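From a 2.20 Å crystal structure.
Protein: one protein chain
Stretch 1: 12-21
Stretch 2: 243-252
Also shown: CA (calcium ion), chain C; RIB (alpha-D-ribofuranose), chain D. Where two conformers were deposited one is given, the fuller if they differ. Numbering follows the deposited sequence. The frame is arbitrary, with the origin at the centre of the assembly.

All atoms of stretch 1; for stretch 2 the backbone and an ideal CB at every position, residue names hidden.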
# COMPACT_ATOMS: atom_id res chain seq x y z
N VAL A 12 -8.87 -5.12 -2.14
CA VAL A 12 -9.22 -4.18 -1.06
C VAL A 12 -10.73 -4.08 -0.88
O VAL A 12 -11.22 -4.06 0.25
CB VAL A 12 -8.59 -2.81 -1.31
CG1 VAL A 12 -9.29 -1.70 -0.49
CG2 VAL A 12 -7.15 -2.88 -0.94
N ASP A 13 -11.48 -4.01 -1.98
CA ASP A 13 -12.93 -3.79 -1.83
C ASP A 13 -13.71 -5.07 -1.45
O ASP A 13 -14.80 -4.98 -0.90
CB ASP A 13 -13.55 -2.99 -3.01
CG ASP A 13 -13.48 -3.71 -4.32
OD1 ASP A 13 -13.03 -4.88 -4.31
OD2 ASP A 13 -13.89 -3.11 -5.36
N ASP A 14 -13.13 -6.25 -1.73
CA ASP A 14 -13.64 -7.53 -1.22
C ASP A 14 -13.53 -7.58 0.29
O ASP A 14 -14.43 -8.02 0.98
CB ASP A 14 -12.82 -8.71 -1.78
CG ASP A 14 -12.99 -8.88 -3.28
OD1 ASP A 14 -13.98 -9.53 -3.72
OD2 ASP A 14 -12.15 -8.36 -4.05
N LEU A 15 -12.39 -7.17 0.79
CA LEU A 15 -12.11 -7.24 2.22
C LEU A 15 -12.88 -6.16 2.98
O LEU A 15 -13.34 -6.37 4.13
CB LEU A 15 -10.62 -7.08 2.47
CG LEU A 15 -9.62 -8.23 2.65
CD1 LEU A 15 -10.03 -9.67 2.28
CD2 LEU A 15 -8.26 -7.83 2.01
N VAL A 16 -12.99 -5.00 2.38
CA VAL A 16 -13.84 -3.96 2.93
C VAL A 16 -15.31 -4.41 2.96
O VAL A 16 -16.07 -4.06 3.88
CB VAL A 16 -13.66 -2.64 2.16
CG1 VAL A 16 -14.78 -1.71 2.48
CG2 VAL A 16 -12.28 -2.03 2.50
N SER A 17 -15.70 -5.19 1.95
CA SER A 17 -17.07 -5.67 1.83
C SER A 17 -17.34 -6.64 2.96
O SER A 17 -18.38 -6.56 3.59
CB SER A 17 -17.30 -6.39 0.48
OG SER A 17 -17.37 -5.52 -0.64
N LEU A 18 -16.41 -7.56 3.22
CA LEU A 18 -16.53 -8.46 4.34
C LEU A 18 -16.76 -7.70 5.64
O LEU A 18 -17.70 -7.97 6.40
CB LEU A 18 -15.29 -9.33 4.46
CG LEU A 18 -15.27 -10.29 5.64
CD1 LEU A 18 -16.35 -11.32 5.52
CD2 LEU A 18 -13.91 -10.96 5.74
N PHE A 19 -15.90 -6.72 5.90
CA PHE A 19 -16.03 -5.90 7.11
C PHE A 19 -17.40 -5.23 7.20
O PHE A 19 -18.01 -5.23 8.26
CB PHE A 19 -14.86 -4.92 7.23
CG PHE A 19 -15.14 -3.77 8.10
CD1 PHE A 19 -15.12 -3.92 9.47
CD2 PHE A 19 -15.42 -2.50 7.56
CE1 PHE A 19 -15.37 -2.81 10.30
CE2 PHE A 19 -15.66 -1.42 8.37
CZ PHE A 19 -15.65 -1.58 9.75
N LEU A 20 -17.91 -4.68 6.10
CA LEU A 20 -19.21 -4.02 6.15
C LEU A 20 -20.39 -5.01 6.25
O LEU A 20 -21.33 -4.74 6.96
CB LEU A 20 -19.40 -3.12 4.95
CG LEU A 20 -18.40 -1.98 4.78
CD1 LEU A 20 -18.52 -1.45 3.42
CD2 LEU A 20 -18.63 -0.89 5.79
N LEU A 21 -20.34 -6.16 5.55
CA LEU A 21 -21.41 -7.17 5.66
C LEU A 21 -21.65 -7.51 7.13
O LEU A 21 -22.78 -7.73 7.60
CB LEU A 21 -21.05 -8.47 4.90
CG LEU A 21 -21.06 -8.38 3.36
CD1 LEU A 21 -20.13 -9.40 2.77
CD2 LEU A 21 -22.51 -8.49 2.76
N UNK A 243 -12.00 6.31 -8.63
CA UNK A 243 -12.05 4.87 -8.35
C UNK A 243 -13.47 4.46 -7.92
O UNK A 243 -14.15 5.15 -7.20
CB UNK A 243 -11.04 4.50 -7.27
N UNK A 244 -13.89 3.29 -8.36
CA UNK A 244 -15.24 2.85 -8.16
C UNK A 244 -15.22 1.60 -7.27
O UNK A 244 -14.41 0.72 -7.45
CB UNK A 244 -15.93 2.58 -9.50
N UNK A 245 -16.15 1.56 -6.33
CA UNK A 245 -16.25 0.57 -5.27
C UNK A 245 -17.21 -0.53 -5.71
O UNK A 245 -18.29 -0.68 -5.17
CB UNK A 245 -16.71 1.21 -3.96
N UNK A 246 -16.81 -1.26 -6.73
CA UNK A 246 -17.69 -2.22 -7.37
C UNK A 246 -18.18 -3.30 -6.46
O UNK A 246 -19.37 -3.58 -6.43
CB UNK A 246 -16.98 -2.86 -8.56
N UNK A 247 -17.27 -3.90 -5.72
CA UNK A 247 -17.61 -4.98 -4.80
C UNK A 247 -18.43 -4.51 -3.57
O UNK A 247 -19.36 -5.19 -3.13
CB UNK A 247 -16.32 -5.66 -4.33
N UNK A 248 -18.08 -3.32 -3.06
CA UNK A 248 -18.72 -2.75 -1.90
C UNK A 248 -20.18 -2.44 -2.26
O UNK A 248 -21.06 -2.62 -1.42
CB UNK A 248 -17.98 -1.50 -1.43
N UNK A 249 -20.41 -1.97 -3.48
CA UNK A 249 -21.72 -1.65 -3.95
C UNK A 249 -22.55 -2.93 -4.13
O UNK A 249 -23.75 -2.93 -3.87
CB UNK A 249 -21.63 -0.86 -5.26
N UNK A 250 -21.91 -3.97 -4.63
CA UNK A 250 -22.52 -5.30 -4.76
C UNK A 250 -23.01 -5.80 -3.41
O UNK A 250 -24.16 -6.25 -3.30
CB UNK A 250 -21.52 -6.30 -5.36
N UNK A 251 -22.15 -5.70 -2.40
CA UNK A 251 -22.45 -6.12 -1.03
C UNK A 251 -23.51 -5.25 -0.38
O UNK A 251 -24.35 -5.75 0.37
CB UNK A 251 -21.18 -6.10 -0.18
N UNK A 252 -23.50 -3.94 -0.68
CA UNK A 252 -24.47 -3.01 -0.14
C UNK A 252 -25.87 -3.22 -0.75
O UNK A 252 -26.89 -3.00 -0.09
CB UNK A 252 -24.00 -1.58 -0.38
CA CA C . -13.13 -8.58 -6.24
O5 RIB D . -13.41 -6.07 -12.59
C5 RIB D . -13.60 -5.49 -11.27
C4 RIB D . -13.05 -6.47 -10.24
O4 RIB D . -11.62 -6.54 -10.45
C3 RIB D . -13.30 -6.19 -8.74
O3 RIB D . -14.25 -7.18 -8.23
C2 RIB D . -11.86 -6.14 -8.06
O2 RIB D . -11.51 -6.87 -6.79
C1 RIB D . -10.90 -6.56 -9.19

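Position 243 lies before the helix. Its CA-to-CB bond points toward stretch 1, but the ideal CB has nothing of that stretch within 5.5 Å. Only a long side chain could reach across, aromatic or extended polar. The residue is Tyr243, and its OH comes 4.2 Å from Asp13 CB.

Position 244 points away, with extended backbone angles. Stretch 1 sets no demand, and many residues would fit. It is Tyr244.

Position 245 immediately precedes the helix and points sideways, its ideal CB 5.3 Å from Asp13 CB. A capping Ser, Asp or Thr would be plausible, as would an apolar residue. The residue is Leu245, at the N-cap position; Leu245 CD2 comes no nearer than 5.2 Å, to Asp13 CB.

Position 246 begins the helix and points sideways. The ideal CB is 4.5 Å from Asp13 OD2, so an acid would add negative charge nearby; neutral residues of many sizes would suit. Trp246 is found, with Asp13 OD2 at the edge of its ring, near the plane.

Position 247 points toward stretch 1. The ideal CB is 3.4 Å from Asp13 OD1 and 3.8 Å from Ser17 OG, and the calcium ion and ribose lie just beyond. The two acids of stretch 1 alone might suggest Lys, Asn or Ser, but a calcium ion favours an oxygen ligand, so Asp or Asn fits well. Asp247 is deposited. Asp247 OD2 binds the calcium ion at 2.5 Å, alongside Asp14 OD2 at 2.4 Å from the ion; the metal lets these carboxylates gather. Asp247 OD2 is also 2.5 Å from Asp13 OD1. Asp247 OD1 lies 2.6 Å from RIB O3. The backbone contributes a weak hydrogen bond, Asp247 N to Asp13 OD2, 3.5 Å.

Position 248 points sideways over a hollow lined by Asp13, Val16, Ser17 and Leu20. A compact apolar side chain such as Val, Ile or Ala suits it. Val248 fills it as a knob: CG2 is 3.8 Å from Val16 CG1, and CG1 is 3.8 Å from Leu20 CD1. Ser17 OG, already hydrogen-bonded to Asp13 O at 2.6 Å, borders the site.

Position 249 points away and is unconstrained here; it is Leu249.

Position 250 points sideways, out of contact; small, polar or apolar residues would fit. Thr250 turns its OG1 back to Trp246 O, a 2.8 Å hydrogen bond.

Position 251 points toward stretch 1, its ideal CB 3.9 Å from Ser17 OG and 4.0 Å from Leu21 CD2. Little room remains, so Ala, Gly or Ser suits. Ala251 packs its CB against Leu21 CD2.

Position 252 points sideways, free of stretch 1; many residues would fit. It is Ala252.

Stretch 2 (243-252) YYLWDVLTAA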
# COMPACT_ATOMS: atom_id res chain seq x y z
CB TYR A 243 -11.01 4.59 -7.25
CG TYR A 243 -10.97 3.24 -6.61
CD1 TYR A 243 -11.97 2.82 -5.72
CD2 TYR A 243 -9.87 2.41 -6.81
CE1 TYR A 243 -11.91 1.58 -5.10
CE2 TYR A 243 -9.80 1.14 -6.21
CZ TYR A 243 -10.79 0.74 -5.35
OH TYR A 243 -10.67 -0.49 -4.73
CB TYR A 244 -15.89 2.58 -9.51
CG TYR A 244 -15.98 3.79 -10.43
CD1 TYR A 244 -14.93 4.10 -11.31
CD2 TYR A 244 -17.08 4.64 -10.39
CE1 TYR A 244 -14.99 5.20 -12.13
CE2 TYR A 244 -17.16 5.74 -11.20
CZ TYR A 244 -16.12 6.02 -12.07
OH TYR A 244 -16.19 7.10 -12.90
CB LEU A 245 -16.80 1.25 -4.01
CG LEU A 245 -16.01 2.48 -3.57
CD1 LEU A 245 -16.85 3.47 -2.87
CD2 LEU A 245 -14.91 2.01 -2.70
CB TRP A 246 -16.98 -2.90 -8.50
CG TRP A 246 -16.80 -2.04 -9.62
CD1 TRP A 246 -17.76 -1.65 -10.49
CD2 TRP A 246 -15.59 -1.44 -10.03
NE1 TRP A 246 -17.21 -0.81 -11.43
CE2 TRP A 246 -15.88 -0.67 -11.18
CE3 TRP A 246 -14.30 -1.43 -9.52
CZ2 TRP A 246 -14.91 0.08 -11.86
CZ3 TRP A 246 -13.33 -0.69 -10.20
CH2 TRP A 246 -13.64 0.05 -11.36
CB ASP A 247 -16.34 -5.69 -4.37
CG ASP A 247 -15.57 -6.26 -5.55
OD1 ASP A 247 -16.16 -6.36 -6.67
OD2 ASP A 247 -14.41 -6.66 -5.36
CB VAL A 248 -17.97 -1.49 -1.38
CG1 VAL A 248 -18.73 -0.83 -0.28
CG2 VAL A 248 -16.59 -1.86 -0.84
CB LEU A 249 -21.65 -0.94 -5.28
CG LEU A 249 -22.92 -0.41 -5.95
CD1 LEU A 249 -23.34 -1.34 -7.03
CD2 LEU A 249 -24.08 -0.09 -4.98
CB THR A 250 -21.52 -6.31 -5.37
OG1 THR A 250 -21.00 -5.80 -6.62
CG2 THR A 250 -22.18 -7.64 -5.63
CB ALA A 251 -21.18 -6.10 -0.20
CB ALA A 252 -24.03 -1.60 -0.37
O HOH W 1 -12.25 -9.32 -8.42
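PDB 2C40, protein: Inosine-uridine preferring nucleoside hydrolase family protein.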